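Local coordinates for protein SPI-1 type 3 secretion system secretin (Salmonella enterica subsp. enterica serovar Typhimurium, PDB 4G08) that forms a ring-shaped multimer with an apparent central pore in the outer membrane, part of the type III secretion system that injects bacterial effector proteins into host cells, at residues A[38-41]-A[42-46]; A[135-138]-A[139-143]. All blocks are in the same frame, centred on the assembly; numbering follows the deposited sequence.

Interaction 1: A[38-41]-A[42-46]; sequences VIVS and KMAAR
Ser41 meets Ala44 and Ala45 as the N-cap of the short helix 42-45, at the point where strand 38-40 of the secretin N0 domain gives way to a helical turn. Its CB lies beside the start of the helix, and from there chi1 of 79° sets OG between the backbone N and the carbonyl carbon, on the side of the first turn and close to the Ala44 amide. OG accepts the backbone N-H of Ala44, with 3.1 Å from Ser41 OG to Ala44 N and a fairly straight angle of 161° at the hydrogen. The same hydroxyl also hydrogen-bonds Glu87, so cap and loop share one oxygen. Serine suits the place because its short side chain can reach a first-turn amide that has no earlier helical carbonyl to serve it. Val40, at the end of the strand, packs against the turn: its CG1, anti to the backbone N, lies 3.6 Å from Ala44 CB and 4.0 Å from Ala45 CB. The small alanines let the turn fold close against this branch, while Phe27 of helix 23-30 also packs on Val40. The first helical backbone bond closes the turn, Ala45 N giving its hydrogen to Ser41 O at 2.9 Å.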
loop_
_atom_site.group_PDB
_atom_site.type_symbol
_atom_site.label_atom_id
_atom_site.label_comp_id
_atom_site.label_asym_id
_atom_site.label_seq_id
_atom_site.Cartn_x
_atom_site.Cartn_y
_atom_site.Cartn_z
ATOM N N VAL A 38 1.840 -8.215 -10.675
ATOM C CA VAL A 38 2.211 -8.118 -9.283
ATOM C C VAL A 38 3.705 -7.890 -9.204
ATOM O O VAL A 38 4.474 -8.481 -9.966
ATOM C CB VAL A 38 1.858 -9.398 -8.513
ATOM C CG1 VAL A 38 2.208 -9.248 -7.049
ATOM C CG2 VAL A 38 0.383 -9.715 -8.667
ATOM N N ILE A 39 4.072 -6.845 -8.481
ATOM C CA ILE A 39 5.455 -6.462 -8.333
ATOM C C ILE A 39 5.888 -6.745 -6.912
ATOM O O ILE A 39 5.364 -6.163 -5.966
ATOM C CB ILE A 39 5.615 -4.974 -8.622
ATOM C CG1 ILE A 39 5.078 -4.673 -10.010
ATOM C CG2 ILE A 39 7.065 -4.553 -8.505
ATOM C CD1 ILE A 39 4.471 -3.301 -10.097
ATOM N N VAL A 40 6.808 -7.689 -6.773
ATOM C CA VAL A 40 7.259 -8.136 -5.468
ATOM C C VAL A 40 8.657 -7.610 -5.168
ATOM O O VAL A 40 9.559 -7.692 -6.003
ATOM C CB VAL A 40 7.264 -9.668 -5.376
ATOM C CG1 VAL A 40 7.735 -10.099 -4.006
ATOM C CG2 VAL A 40 5.872 -10.222 -5.636
ATOM N N SER A 41 8.792 -6.954 -4.025
ATOM C CA SER A 41 10.038 -6.299 -3.672
ATOM C C SER A 41 11.127 -7.321 -3.414
ATOM O O SER A 41 10.855 -8.481 -3.134
ATOM C CB SER A 41 9.845 -5.446 -2.427
ATOM O OG SER A 41 9.866 -6.251 -1.266
ATOM N N LYS A 42 12.357 -6.840 -3.326
ATOM C CA LYS A 42 13.476 -7.721 -3.078
ATOM C C LYS A 42 13.295 -8.450 -1.753
ATOM O O LYS A 42 13.395 -9.676 -1.690
ATOM C CB LYS A 42 14.765 -6.914 -3.046
ATOM C CG LYS A 42 15.901 -7.637 -2.355
ATOM C CD LYS A 42 17.094 -6.727 -2.139
ATOM C CE LYS A 42 17.039 -6.099 -0.764
ATOM N NZ LYS A 42 17.889 -4.883 -0.718
ATOM N N MET A 43 12.976 -7.704 -0.698
ATOM C CA MET A 43 12.848 -8.311 0.623
ATOM C C MET A 43 11.668 -9.265 0.717
ATOM O O MET A 43 11.700 -10.206 1.507
ATOM C CB MET A 43 12.733 -7.255 1.719
ATOM C CG MET A 43 14.011 -6.481 1.951
ATOM S SD MET A 43 15.325 -7.548 2.564
ATOM C CE MET A 43 14.700 -7.961 4.186
ATOM N N ALA A 44 10.577 -8.980 0.020
ATOM C CA ALA A 44 9.451 -9.903 0.073
ATOM C C ALA A 44 9.823 -11.193 -0.632
ATOM O O ALA A 44 9.449 -12.284 -0.202
ATOM C CB ALA A 44 8.225 -9.299 -0.569
ATOM N N ALA A 45 10.528 -11.048 -1.746
ATOM C CA ALA A 45 10.829 -12.167 -2.620
ATOM C C ALA A 45 11.751 -13.192 -1.973
ATOM O O ALA A 45 11.805 -14.336 -2.417
ATOM C CB ALA A 45 11.424 -11.672 -3.923
ATOM N N ARG A 46 12.479 -12.806 -0.933
ATOM C CA ARG A 46 13.382 -13.763 -0.304
ATOM C C ARG A 46 12.686 -14.629 0.744
ATOM O O ARG A 46 13.248 -15.629 1.190
ATOM C CB ARG A 46 14.595 -13.078 0.300
ATOM C CG ARG A 46 14.289 -12.205 1.487
ATOM C CD ARG A 46 15.489 -11.328 1.768
ATOM N NE ARG A 46 16.563 -12.070 2.414
ATOM C CZ ARG A 46 16.719 -12.163 3.729
ATOM N NH1 ARG A 46 15.852 -11.586 4.548
ATOM N NH2 ARG A 46 17.728 -12.863 4.225
#

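Interaction 2: A[135-138]-A[139-143]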
loop_
_atom_site.group_PDB
_atom_site.type_symbol
_atom_site.label_atom_id
_atom_site.label_comp_id
_atom_site.label_asym_id
_atom_site.label_seq_id
_atom_site.Cartn_x
_atom_site.Cartn_y
_atom_site.Cartn_z
ATOM N N VAL A 135 5.359 2.937 -2.537
ATOM C CA VAL A 135 4.627 3.490 -3.655
ATOM C C VAL A 135 3.407 4.300 -3.194
ATOM O O VAL A 135 3.061 5.317 -3.798
ATOM C CB VAL A 135 4.166 2.391 -4.602
ATOM C CG1 VAL A 135 3.195 1.482 -3.881
ATOM C CG2 VAL A 135 3.528 3.008 -5.827
ATOM N N TYR A 136 2.787 3.875 -2.100
ATOM C CA TYR A 136 1.640 4.593 -1.533
ATOM C C TYR A 136 2.054 5.911 -0.886
ATOM O O TYR A 136 1.459 6.962 -1.138
ATOM C CB TYR A 136 0.938 3.708 -0.507
ATOM C CG TYR A 136 -0.223 4.366 0.180
ATOM C CD1 TYR A 136 -1.389 4.658 -0.504
ATOM C CD2 TYR A 136 -0.193 4.577 1.543
ATOM C CE1 TYR A 136 -2.451 5.252 0.135
ATOM C CE2 TYR A 136 -1.257 5.132 2.196
ATOM C CZ TYR A 136 -2.376 5.477 1.488
ATOM O OH TYR A 136 -3.464 5.948 2.182
ATOM N N VAL A 137 3.052 5.838 -0.022
ATOM C CA VAL A 137 3.486 6.996 0.732
ATOM C C VAL A 137 4.001 8.076 -0.207
ATOM O O VAL A 137 3.691 9.253 -0.044
ATOM C CB VAL A 137 4.588 6.613 1.728
ATOM C CG1 VAL A 137 5.171 7.857 2.369
ATOM C CG2 VAL A 137 4.023 5.687 2.792
ATOM N N ASP A 138 4.666 7.657 -1.274
ATOM C CA ASP A 138 5.172 8.603 -2.260
ATOM C C ASP A 138 4.022 9.371 -2.898
ATOM O O ASP A 138 4.094 10.582 -3.094
ATOM C CB ASP A 138 5.950 7.870 -3.347
ATOM C CG ASP A 138 7.302 7.389 -2.872
ATOM O OD1 ASP A 138 7.724 7.778 -1.763
ATOM O OD2 ASP A 138 7.983 6.692 -3.652
ATOM N N MET A 139 2.953 8.657 -3.209
ATOM C CA MET A 139 1.746 9.279 -3.706
ATOM C C MET A 139 1.180 10.252 -2.685
ATOM O O MET A 139 0.790 11.363 -3.030
ATOM C CB MET A 139 0.721 8.203 -4.032
ATOM C CG MET A 139 -0.532 8.708 -4.716
ATOM S SD MET A 139 -1.825 9.155 -3.552
ATOM C CE MET A 139 -1.950 7.613 -2.667
ATOM N N VAL A 140 1.143 9.861 -1.417
ATOM C CA VAL A 140 0.499 10.715 -0.428
ATOM C C VAL A 140 1.280 12.006 -0.256
ATOM O O VAL A 140 0.714 13.095 -0.215
ATOM C CB VAL A 140 0.364 10.026 0.932
ATOM C CG1 VAL A 140 -0.069 11.042 1.966
ATOM C CG2 VAL A 140 -0.644 8.895 0.852
ATOM N N VAL A 141 2.594 11.876 -0.216
ATOM C CA VAL A 141 3.467 13.024 -0.113
ATOM C C VAL A 141 3.331 13.942 -1.319
ATOM O O VAL A 141 3.227 15.159 -1.164
ATOM C CB VAL A 141 4.916 12.557 -0.000
ATOM C CG1 VAL A 141 5.865 13.729 -0.154
ATOM C CG2 VAL A 141 5.120 11.861 1.331
ATOM N N ASN A 142 3.364 13.384 -2.524
ATOM C CA ASN A 142 3.162 14.224 -3.695
ATOM C C ASN A 142 1.813 14.910 -3.636
ATOM O O ASN A 142 1.715 16.081 -3.989
ATOM C CB ASN A 142 3.305 13.459 -5.006
ATOM C CG ASN A 142 3.072 14.342 -6.219
ATOM O OD1 ASN A 142 3.763 15.347 -6.412
ATOM N ND2 ASN A 142 2.007 14.056 -6.958
ATOM N N ALA A 143 0.765 14.176 -3.291
ATOM C CA ALA A 143 -0.558 14.772 -3.302
ATOM C C ALA A 143 -0.632 15.922 -2.309
ATOM O O ALA A 143 -1.180 16.978 -2.613
ATOM C CB ALA A 143 -1.616 13.738 -2.992
#
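Tyr136, Met139 and Val140 are brought together by their torsions on one side of helix 134-150. The tyrosine ring leaves the helix with CG anti to the backbone N (chi1 178°). Val140 places CG2 anti to its own carbonyl carbon and thus back toward the preceding turn, over one face of that ring. The methyl sits 4.0 Å from the ring centroid and only 16° off the normal, a CH-pi contact made with a carbon on the i+4 residue. Met139 arrives from the i+3 position: its chain bends at both chi2 and chi3, curling CE round until it meets Tyr136 CE1 at 3.7 Å, approaching the ring obliquely. A flexible thioether suits this task, whereas a branched valine offers a fixed methyl for the face. One residue further along each turn, Val137 CG1 and Val141 CG2 touch more loosely at 4.1 Å.

The backbone bonds are those of a regular alpha-helix. Val141 N to Val137 O is short at 2.8 Å, while Met139 N to Val135 O is weak at 3.4 Å. At its far end the tyrosine hydroxyl hydrogen-bonds Tyr117 O, which should steady the ring's position, and Asp138 forms a salt bridge with Arg89.

The helix packs on the antiparallel sheet of its domain: Val137 and Val141 lie on strand 89-94, and Tyr136 and Val140 on strand 127-132. Toward the N0 domain, Val135 and Met139 touch Tyr74 of strand 71-75, whose ring also meets that of Tyr136.

Overall arrangement
Interactions 1 and 2 lie in different domains of the periplasmic part of the secretin, the N0 domain and the short domain that follows it in sequence. Their centres are 20 Å apart, and their nearest atoms stay about 8 Å from each other. Both are local and partly buried, yet their chemistry differs with position. Residues 38-46 form a strand-to-helix junction, where a polar cap starts the turn and two alanines pack against a strand valine; residues 135-143 lie within a continuous helix, where aromatic and aliphatic groups pack between successive turns. The mixed sheet links them: interaction 1 lies on one edge strand of it, 38-40, while interaction 2 touches the other edge strand, 71-75.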